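PDB 3IK2: endoglucanase A from Clostridium acetobutylicum, which probably hydrolyses internal beta-1,4-glucosidic bonds in cellulose and related glucans, as a family 44 glycoside hydrolase built round a TIM-like barrel. Local coordinates for residues D275-P280 with F350-Y355; E180-P185 with A225-S230. All blocks are in the same frame, centred on the assembly; numbering follows the deposited sequence.

Interaction 1 of 2, residues D275-P280 with F350-Y355; sequences DLHWYP and FSEYNY
Neighbouring parallel strands of the TIM-like barrel, 273-278 and 347-353, meet here at their C-terminal ends, with Trp278 N donating to Glu352 O (2.9 Å, 161° at the hydrogen). The chain turns a corner at Ser351 and Glu352, and the bonds of Ser351 N to Leu276 O and Asp275 OD1 are weak. Ser351 OG gives its hydrogen to the syn lone pair of Asp275 OD2 at 2.7 Å, and lies in the plane of the His277 ring, where NE2 donates to it weakly (2.9 Å); His277 ND1 is hydrogen-bonded to Glu180 OE2. Arg36 forms a salt bridge to Glu352 OE2. Glu352 CB lies over the face of the imidazole, 3.8 Å from its centroid; with CG anti to the carbonyl carbon (chi1 -69°) and the chain extended beyond it, the carboxylate comes to stack on the ring, the planes 21° apart. Glu352 OE1 meets Tyr279 OH at the ring edge; the modelled 2.4 Å is doubtfully short. On the other side of the sheet, Phe350 CD2 packs on Trp278 CB at 3.9 Å. Further along, Pro280 CG sits over the Tyr355 ring, 3.5 Å from CE2, and one water joins Trp278 NE1 to Tyr355 OH. Ring stacking and the Arg36 salt bridge together fix the rotation of the Glu352 carboxylate at the end of the seventh strand, a position consistent with the nucleophile of retaining TIM-barrel glycosidases.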
ATOM      1  N   ASP A 275      -7.685  -1.540  -5.471  1.00  4.97           N
ATOM      2  CA  ASP A 275      -6.416  -0.918  -5.139  1.00  4.46           C
ATOM      3  C   ASP A 275      -6.487   0.603  -5.171  1.00  4.28           C
ATOM      4  O   ASP A 275      -6.971   1.209  -6.127  1.00  4.03           O
ATOM      5  CB  ASP A 275      -5.316  -1.438  -6.047  1.00  4.07           C
ATOM      6  CG  ASP A 275      -3.941  -0.906  -5.672  1.00  4.73           C
ATOM      7  OD1 ASP A 275      -3.517  -1.038  -4.498  1.00  5.38           O
ATOM      8  OD2 ASP A 275      -3.263  -0.375  -6.569  1.00  6.59           O
ATOM      9  N   LEU A 276      -5.985   1.208  -4.110  1.00  4.44           N
ATOM     10  CA  LEU A 276      -6.200   2.615  -3.832  1.00  5.26           C
ATOM     11  C   LEU A 276      -4.874   3.219  -3.383  1.00  4.97           C
ATOM     12  O   LEU A 276      -4.042   2.521  -2.823  1.00  4.56           O
ATOM     13  CB  LEU A 276      -7.236   2.737  -2.689  1.00  5.29           C
ATOM     14  CG  LEU A 276      -8.748   2.867  -2.901  1.00  7.53           C
ATOM     15  CD1 LEU A 276      -9.338   2.343  -4.197  1.00  4.72           C
ATOM     16  CD2 LEU A 276      -9.591   2.439  -1.675  1.00  6.26           C
ATOM     17  N   HIS A 277      -4.690   4.507  -3.653  1.00  4.60           N
ATOM     18  CA  HIS A 277      -3.615   5.282  -3.083  1.00  5.29           C
ATOM     19  C   HIS A 277      -4.183   6.282  -2.096  1.00  5.42           C
ATOM     20  O   HIS A 277      -5.261   6.819  -2.297  1.00  5.84           O
ATOM     21  CB  HIS A 277      -2.797   5.985  -4.177  1.00  4.02           C
ATOM     22  CG  HIS A 277      -2.169   5.035  -5.142  1.00  5.35           C
ATOM     23  ND1 HIS A 277      -1.576   5.444  -6.314  1.00  4.43           N
ATOM     24  CD2 HIS A 277      -2.074   3.682  -5.121  1.00  2.88           C
ATOM     25  CE1 HIS A 277      -1.134   4.385  -6.971  1.00  5.50           C
ATOM     26  NE2 HIS A 277      -1.434   3.303  -6.273  1.00  3.61           N
ATOM     27  N   TRP A 278      -3.455   6.515  -1.011  1.00  6.16           N
ATOM     28  CA  TRP A 278      -3.941   7.378   0.051  1.00  6.06           C
ATOM     29  C   TRP A 278      -2.803   8.198   0.606  1.00  6.49           C
ATOM     30  O   TRP A 278      -2.019   7.730   1.433  1.00  6.74           O
ATOM     31  CB  TRP A 278      -4.591   6.553   1.143  1.00  5.91           C
ATOM     32  CG  TRP A 278      -5.343   7.354   2.213  1.00  7.57           C
ATOM     33  CD1 TRP A 278      -5.025   7.446   3.535  1.00  6.08           C
ATOM     34  CD2 TRP A 278      -6.540   8.119   2.036  1.00  6.28           C
ATOM     35  NE1 TRP A 278      -5.956   8.217   4.192  1.00  6.51           N
ATOM     36  CE2 TRP A 278      -6.899   8.635   3.297  1.00  7.67           C
ATOM     37  CE3 TRP A 278      -7.347   8.415   0.933  1.00  8.08           C
ATOM     38  CZ2 TRP A 278      -8.035   9.449   3.487  1.00  6.21           C
ATOM     39  CZ3 TRP A 278      -8.478   9.216   1.119  1.00  6.86           C
ATOM     40  CH2 TRP A 278      -8.806   9.716   2.385  1.00  6.10           C
ATOM     41  N   TYR A 279      -2.687   9.411   0.090  1.00  7.00           N
ATOM     42  CA  TYR A 279      -1.783  10.389   0.645  1.00  7.49           C
ATOM     43  C   TYR A 279      -2.712  11.325   1.364  1.00  8.40           C
ATOM     44  O   TYR A 279      -3.528  11.971   0.715  1.00  8.57           O
ATOM     45  CB  TYR A 279      -1.011  11.116  -0.451  1.00  6.23           C
ATOM     46  CG  TYR A 279      -0.059  10.206  -1.200  1.00  7.27           C
ATOM     47  CD1 TYR A 279       1.246   9.956  -0.717  1.00  4.62           C
ATOM     48  CD2 TYR A 279      -0.447   9.599  -2.396  1.00  4.75           C
ATOM     49  CE1 TYR A 279       2.137   9.114  -1.427  1.00  5.73           C
ATOM     50  CE2 TYR A 279       0.439   8.746  -3.103  1.00  6.52           C
ATOM     51  CZ  TYR A 279       1.725   8.507  -2.606  1.00  5.69           C
ATOM     52  OH  TYR A 279       2.601   7.677  -3.315  1.00  6.07           O
ATOM     53  N   PRO A 280      -2.658  11.325   2.715  1.00  9.86           N
ATOM     54  CA  PRO A 280      -3.605  12.114   3.513  1.00 10.00           C
ATOM     55  C   PRO A 280      -3.659  13.605   3.111  1.00 10.49           C
ATOM     56  O   PRO A 280      -2.622  14.236   2.854  1.00 10.61           O
ATOM     57  CB  PRO A 280      -3.103  11.938   4.962  1.00 10.23           C
ATOM     58  CG  PRO A 280      -1.750  11.270   4.857  1.00  9.99           C
ATOM     59  CD  PRO A 280      -1.707  10.563   3.557  1.00  9.65           C
ATOM     60  N   PHE A 350      -3.843  -0.848  -0.281  1.00  5.27           N
ATOM     61  CA  PHE A 350      -3.261   0.511  -0.390  1.00  5.90           C
ATOM     62  C   PHE A 350      -1.836   0.424  -0.922  1.00  5.55           C
ATOM     63  O   PHE A 350      -0.875   0.305  -0.155  1.00  5.62           O
ATOM     64  CB  PHE A 350      -3.287   1.272   0.943  1.00  5.96           C
ATOM     65  CG  PHE A 350      -4.696   1.621   1.426  1.00  8.61           C
ATOM     66  CD1 PHE A 350      -5.360   0.802   2.345  1.00  6.18           C
ATOM     67  CD2 PHE A 350      -5.355   2.762   0.949  1.00 10.20           C
ATOM     68  CE1 PHE A 350      -6.667   1.110   2.770  1.00  9.38           C
ATOM     69  CE2 PHE A 350      -6.655   3.076   1.377  1.00  9.15           C
ATOM     70  CZ  PHE A 350      -7.315   2.243   2.284  1.00  7.66           C
ATOM     71  N   SER A 351      -1.704   0.465  -2.246  1.00  5.20           N
ATOM     72  CA  SER A 351      -0.402   0.286  -2.893  1.00  4.42           C
ATOM     73  C   SER A 351       0.490   1.525  -2.907  1.00  4.28           C
ATOM     74  O   SER A 351       1.656   1.428  -3.267  1.00  4.86           O
ATOM     75  CB  SER A 351      -0.565  -0.279  -4.300  1.00  2.87           C
ATOM     76  OG  SER A 351      -1.284   0.632  -5.089  1.00  2.39           O
ATOM     77  N   GLU A 352      -0.057   2.681  -2.564  1.00  4.38           N
ATOM     78  CA  GLU A 352       0.742   3.844  -2.170  1.00  4.63           C
ATOM     79  C   GLU A 352       0.079   4.612  -1.025  1.00  4.72           C
ATOM     80  O   GLU A 352      -1.141   4.768  -1.000  1.00  5.12           O
ATOM     81  CB  GLU A 352       0.977   4.795  -3.333  1.00  4.45           C
ATOM     82  CG  GLU A 352       1.892   4.259  -4.426  1.00  5.30           C
ATOM     83  CD  GLU A 352       2.023   5.226  -5.590  1.00  6.23           C
ATOM     84  OE1 GLU A 352       1.988   6.456  -5.329  1.00  5.91           O
ATOM     85  OE2 GLU A 352       2.177   4.752  -6.749  1.00  6.10           O
ATOM     86  N   TYR A 353       0.906   5.071  -0.086  1.00  4.47           N
ATOM     87  CA  TYR A 353       0.482   5.905   1.042  1.00  5.70           C
ATOM     88  C   TYR A 353       1.788   6.430   1.646  1.00  5.74           C
ATOM     89  O   TYR A 353       2.855   5.851   1.462  1.00  6.22           O
ATOM     90  CB  TYR A 353      -0.352   5.118   2.091  1.00  4.83           C
ATOM     91  CG  TYR A 353       0.487   4.103   2.853  1.00  6.24           C
ATOM     92  CD1 TYR A 353       1.136   4.459   4.056  1.00  5.58           C
ATOM     93  CD2 TYR A 353       0.653   2.791   2.372  1.00  3.05           C
ATOM     94  CE1 TYR A 353       1.937   3.545   4.745  1.00  5.24           C
ATOM     95  CE2 TYR A 353       1.459   1.856   3.078  1.00  5.66           C
ATOM     96  CZ  TYR A 353       2.103   2.258   4.252  1.00  6.12           C
ATOM     97  OH  TYR A 353       2.888   1.363   4.937  1.00  6.17           O
ATOM     98  N   ASN A 354       1.699   7.519   2.380  1.00  6.10           N
ATOM     99  CA  ASN A 354       2.843   8.097   3.082  1.00  5.91           C
ATOM    100  C   ASN A 354       2.220   9.172   3.968  1.00  5.99           C
ATOM    101  O   ASN A 354       1.361   9.929   3.501  1.00  5.19           O
ATOM    102  CB  ASN A 354       3.845   8.689   2.071  1.00  5.33           C
ATOM    103  CG  ASN A 354       5.056   9.338   2.722  1.00  6.41           C
ATOM    104  OD1 ASN A 354       4.961  10.414   3.289  1.00 10.87           O
ATOM    105  ND2 ASN A 354       6.206   8.716   2.588  1.00  6.24           N
ATOM    106  N   TYR A 355       2.654   9.202   5.237  1.00  6.90           N
ATOM    107  CA  TYR A 355       2.148  10.116   6.271  1.00  6.35           C
ATOM    108  C   TYR A 355       3.086  11.296   6.540  1.00  6.35           C
ATOM    109  O   TYR A 355       2.788  12.135   7.370  1.00  6.89           O
ATOM    110  CB  TYR A 355       1.718   9.351   7.568  1.00  5.45           C
ATOM    111  CG  TYR A 355       0.313   8.801   7.381  1.00  5.80           C
ATOM    112  CD1 TYR A 355       0.093   7.605   6.677  1.00  4.75           C
ATOM    113  CD2 TYR A 355      -0.808   9.527   7.821  1.00  6.58           C
ATOM    114  CE1 TYR A 355      -1.185   7.133   6.445  1.00  4.99           C
ATOM    115  CE2 TYR A 355      -2.102   9.071   7.580  1.00  4.47           C
ATOM    116  CZ  TYR A 355      -2.284   7.884   6.881  1.00  4.84           C
ATOM    117  OH  TYR A 355      -3.553   7.434   6.637  1.00  4.55           O
TER
HETATM  118  O   HOH W   1      -5.558   9.042   6.974  1.00  6.51           O

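Interaction 2 of 2, residues E180-P185 with A225-S230; sequences EPSLWP and ALFGFS
Glu180 and Ala225 both adopt left-handed backbone angles where their chains come together, just past strand 174-177 and near the end of strand 220-226. One weak backbone bond joins them, Glu180 N to Ala225 O at 2.9 Å, bent to 128° at the hydrogen, and Glu180 CA also lies against that oxygen. Beyond it the chains diverge: 181-183 winds into a short 3-10 turn, closed by Leu183 N to Glu180 O, and the other chain passes Phe227 to Gly228, the N-cap of helix 229-234. Phe227 fills the angle between them. Its CG stands in the crowded position between the backbone N and the carbonyl carbon (chi1 87°), which carries the ring toward the 3-10 turn. There Leu183 CD1 rests over a ring face, 4.0 Å from the centroid, and Leu183 CG touches CD2 at 3.6 Å. Ser182 OG approaches the ring edge in plane, 3.6 Å from Phe227 CD2. The extended Glu180 side chain crosses that of Phe227 nearly at a right angle, with CD 3.3 Å from Phe227 CB. A water donates to both Glu180 OE2 and Phe227 O, 2.7 Å from each. OE2 is also hydrogen-bonded to His277 ND1, while van der Waals contact with Phe227 CB backs the carboxylate; this holds Glu180 just beyond the fourth strand, a place consistent with the acid/base carboxylate of retaining TIM-barrel glycosidases.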
ATOM      1  N   GLU A 180      -2.906   4.890 -11.469  1.00  5.07           N
ATOM      2  CA  GLU A 180      -3.593   6.206 -11.475  1.00  6.16           C
ATOM      3  C   GLU A 180      -4.162   6.670 -12.827  1.00  5.73           C
ATOM      4  O   GLU A 180      -3.799   7.737 -13.336  1.00  6.18           O
ATOM      5  CB  GLU A 180      -2.710   7.285 -10.850  1.00  5.63           C
ATOM      6  CG  GLU A 180      -2.301   6.921  -9.430  1.00  5.69           C
ATOM      7  CD  GLU A 180      -1.491   7.962  -8.777  1.00  6.00           C
ATOM      8  OE1 GLU A 180      -1.169   8.984  -9.441  1.00  6.55           O
ATOM      9  OE2 GLU A 180      -1.158   7.764  -7.588  1.00  8.66           O
ATOM     10  N   PRO A 181      -5.106   5.882 -13.374  1.00  6.06           N
ATOM     11  CA  PRO A 181      -5.667   6.072 -14.711  1.00  5.92           C
ATOM     12  C   PRO A 181      -6.386   7.423 -14.949  1.00  6.40           C
ATOM     13  O   PRO A 181      -6.312   7.964 -16.066  1.00  6.02           O
ATOM     14  CB  PRO A 181      -6.626   4.881 -14.857  1.00  5.06           C
ATOM     15  CG  PRO A 181      -6.949   4.503 -13.471  1.00  4.77           C
ATOM     16  CD  PRO A 181      -5.716   4.725 -12.688  1.00  4.77           C
ATOM     17  N   SER A 182      -7.072   7.964 -13.936  1.00  6.81           N
ATOM     18  CA  SER A 182      -7.720   9.270 -14.096  1.00  6.86           C
ATOM     19  C   SER A 182      -6.683  10.408 -14.160  1.00  8.27           C
ATOM     20  O   SER A 182      -7.000  11.533 -14.561  1.00  8.45           O
ATOM     21  CB  SER A 182      -8.778   9.509 -12.999  1.00  7.24           C
ATOM     22  OG  SER A 182      -8.217   9.938 -11.765  1.00  6.22           O
ATOM     23  N   LEU A 183      -5.431  10.112 -13.782  1.00  8.12           N
ATOM     24  CA  LEU A 183      -4.363  11.077 -13.950  1.00  8.11           C
ATOM     25  C   LEU A 183      -3.554  10.861 -15.229  1.00  7.68           C
ATOM     26  O   LEU A 183      -2.602  11.559 -15.453  1.00  7.84           O
ATOM     27  CB  LEU A 183      -3.425  11.069 -12.730  1.00  8.75           C
ATOM     28  CG  LEU A 183      -4.038  11.571 -11.434  1.00  7.99           C
ATOM     29  CD1 LEU A 183      -2.936  11.758 -10.356  1.00  8.43           C
ATOM     30  CD2 LEU A 183      -4.802  12.861 -11.701  1.00  7.26           C
ATOM     31  N   TRP A 184      -3.931   9.912 -16.076  1.00  8.01           N
ATOM     32  CA  TRP A 184      -3.158   9.693 -17.307  1.00  8.17           C
ATOM     33  C   TRP A 184      -2.942  10.970 -18.114  1.00  8.39           C
ATOM     34  O   TRP A 184      -1.840  11.183 -18.569  1.00  8.78           O
ATOM     35  CB  TRP A 184      -3.778   8.626 -18.206  1.00  6.51           C
ATOM     36  CG  TRP A 184      -3.552   7.221 -17.751  1.00  6.74           C
ATOM     37  CD1 TRP A 184      -2.548   6.760 -16.929  1.00  4.73           C
ATOM     38  CD2 TRP A 184      -4.341   6.082 -18.096  1.00  3.22           C
ATOM     39  NE1 TRP A 184      -2.679   5.411 -16.727  1.00  3.89           N
ATOM     40  CE2 TRP A 184      -3.760   4.959 -17.446  1.00  5.68           C
ATOM     41  CE3 TRP A 184      -5.488   5.899 -18.871  1.00  3.59           C
ATOM     42  CZ2 TRP A 184      -4.287   3.662 -17.561  1.00  3.01           C
ATOM     43  CZ3 TRP A 184      -6.031   4.596 -18.967  1.00  4.53           C
ATOM     44  CH2 TRP A 184      -5.428   3.511 -18.320  1.00  4.35           C
ATOM     45  N   PRO A 185      -3.995  11.810 -18.312  1.00  9.12           N
ATOM     46  CA  PRO A 185      -3.815  13.037 -19.122  1.00  8.87           C
ATOM     47  C   PRO A 185      -2.908  14.104 -18.510  1.00  8.97           C
ATOM     48  O   PRO A 185      -2.342  14.911 -19.248  1.00  9.11           O
ATOM     49  CB  PRO A 185      -5.248  13.589 -19.266  1.00  8.61           C
ATOM     50  CG  PRO A 185      -5.971  13.068 -18.067  1.00 10.18           C
ATOM     51  CD  PRO A 185      -5.391  11.680 -17.835  1.00  8.87           C
ATOM     52  N   ALA A 225      -6.169   1.216  -9.006  1.00  7.76           N
ATOM     53  CA  ALA A 225      -5.016   2.028  -8.528  1.00  7.31           C
ATOM     54  C   ALA A 225      -5.306   3.517  -8.613  1.00  7.41           C
ATOM     55  O   ALA A 225      -4.559   4.288  -9.223  1.00  7.47           O
ATOM     56  CB  ALA A 225      -3.692   1.672  -9.254  1.00  7.42           C
ATOM     57  N   LEU A 226      -6.392   3.911  -7.957  1.00  7.11           N
ATOM     58  CA  LEU A 226      -6.867   5.283  -7.931  1.00  7.33           C
ATOM     59  C   LEU A 226      -5.978   6.170  -7.060  1.00  7.40           C
ATOM     60  O   LEU A 226      -5.589   5.781  -5.951  1.00  7.61           O
ATOM     61  CB  LEU A 226      -8.292   5.293  -7.389  1.00  7.17           C
ATOM     62  CG  LEU A 226      -9.271   4.389  -8.120  1.00  8.13           C
ATOM     63  CD1 LEU A 226     -10.580   4.227  -7.284  1.00  7.11           C
ATOM     64  CD2 LEU A 226      -9.539   4.898  -9.502  1.00  4.38           C
ATOM     65  N   PHE A 227      -5.679   7.362  -7.557  1.00  7.02           N
ATOM     66  CA  PHE A 227      -4.701   8.264  -6.937  1.00  6.40           C
ATOM     67  C   PHE A 227      -5.093   8.831  -5.563  1.00  6.71           C
ATOM     68  O   PHE A 227      -4.228   9.250  -4.784  1.00  6.89           O
ATOM     69  CB  PHE A 227      -4.338   9.387  -7.927  1.00  6.07           C
ATOM     70  CG  PHE A 227      -5.255  10.611  -7.887  1.00  7.18           C
ATOM     71  CD1 PHE A 227      -5.023  11.653  -6.981  1.00  6.40           C
ATOM     72  CD2 PHE A 227      -6.298  10.752  -8.793  1.00  9.59           C
ATOM     73  CE1 PHE A 227      -5.848  12.774  -6.958  1.00  7.19           C
ATOM     74  CE2 PHE A 227      -7.118  11.909  -8.796  1.00  6.04           C
ATOM     75  CZ  PHE A 227      -6.900  12.897  -7.873  1.00  6.19           C
ATOM     76  N   GLY A 228      -6.395   8.859  -5.268  1.00  6.33           N
ATOM     77  CA  GLY A 228      -6.880   9.697  -4.167  1.00  5.30           C
ATOM     78  C   GLY A 228      -8.370   9.960  -4.191  1.00  5.87           C
ATOM     79  O   GLY A 228      -9.058   9.536  -5.105  1.00  5.46           O
ATOM     80  N   PHE A 229      -8.885  10.676  -3.186  1.00  6.34           N
ATOM     81  CA  PHE A 229     -10.319  10.683  -2.968  1.00  6.75           C
ATOM     82  C   PHE A 229     -11.103  11.196  -4.170  1.00  7.38           C
ATOM     83  O   PHE A 229     -12.218  10.727  -4.445  1.00  7.76           O
ATOM     84  CB  PHE A 229     -10.699  11.493  -1.708  1.00  7.58           C
ATOM     85  CG  PHE A 229     -12.090  11.234  -1.247  1.00  8.10           C
ATOM     86  CD1 PHE A 229     -12.330  10.340  -0.214  1.00  7.71           C
ATOM     87  CD2 PHE A 229     -13.178  11.851  -1.882  1.00  7.47           C
ATOM     88  CE1 PHE A 229     -13.643  10.082   0.216  1.00  9.31           C
ATOM     89  CE2 PHE A 229     -14.486  11.582  -1.484  1.00  9.30           C
ATOM     90  CZ  PHE A 229     -14.726  10.710  -0.423  1.00 10.29           C
ATOM     91  N   SER A 230     -10.538  12.182  -4.852  1.00  7.18           N
ATOM     92  CA  SER A 230     -11.164  12.748  -6.046  1.00  8.66           C
ATOM     93  C   SER A 230     -11.483  11.699  -7.133  1.00  7.79           C
ATOM     94  O   SER A 230     -12.564  11.749  -7.751  1.00  8.02           O
ATOM     95  CB  SER A 230     -10.304  13.894  -6.599  1.00  8.60           C
ATOM     96  OG  SER A 230     -10.705  14.204  -7.914  1.00 13.30           O
TER
HETATM   97  O   HOH W   2      -1.718   9.473  -5.638  1.00  7.55           O

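In the fold
Along the chain, interaction 2 comes first: after strand 174-177, residues 180-185 lead through helix 198-215 to strand 220-226, and the contact closes this beta-alpha-beta crossover. Interaction 1 then closes the longer excursion from strand 273-278 through helix 331-342 to strand 347-353. The two loops follow in series, neither nested nor crossed, yet their centres lie about 12 Å apart because strands 220-226 and 273-278 are barrel neighbours. His277 joins them, its N bonded to Leu226 O and its ND1 to Glu180 OE2 (2.7 Å). The fourth to seventh strands are thus tied together at one end of the barrel.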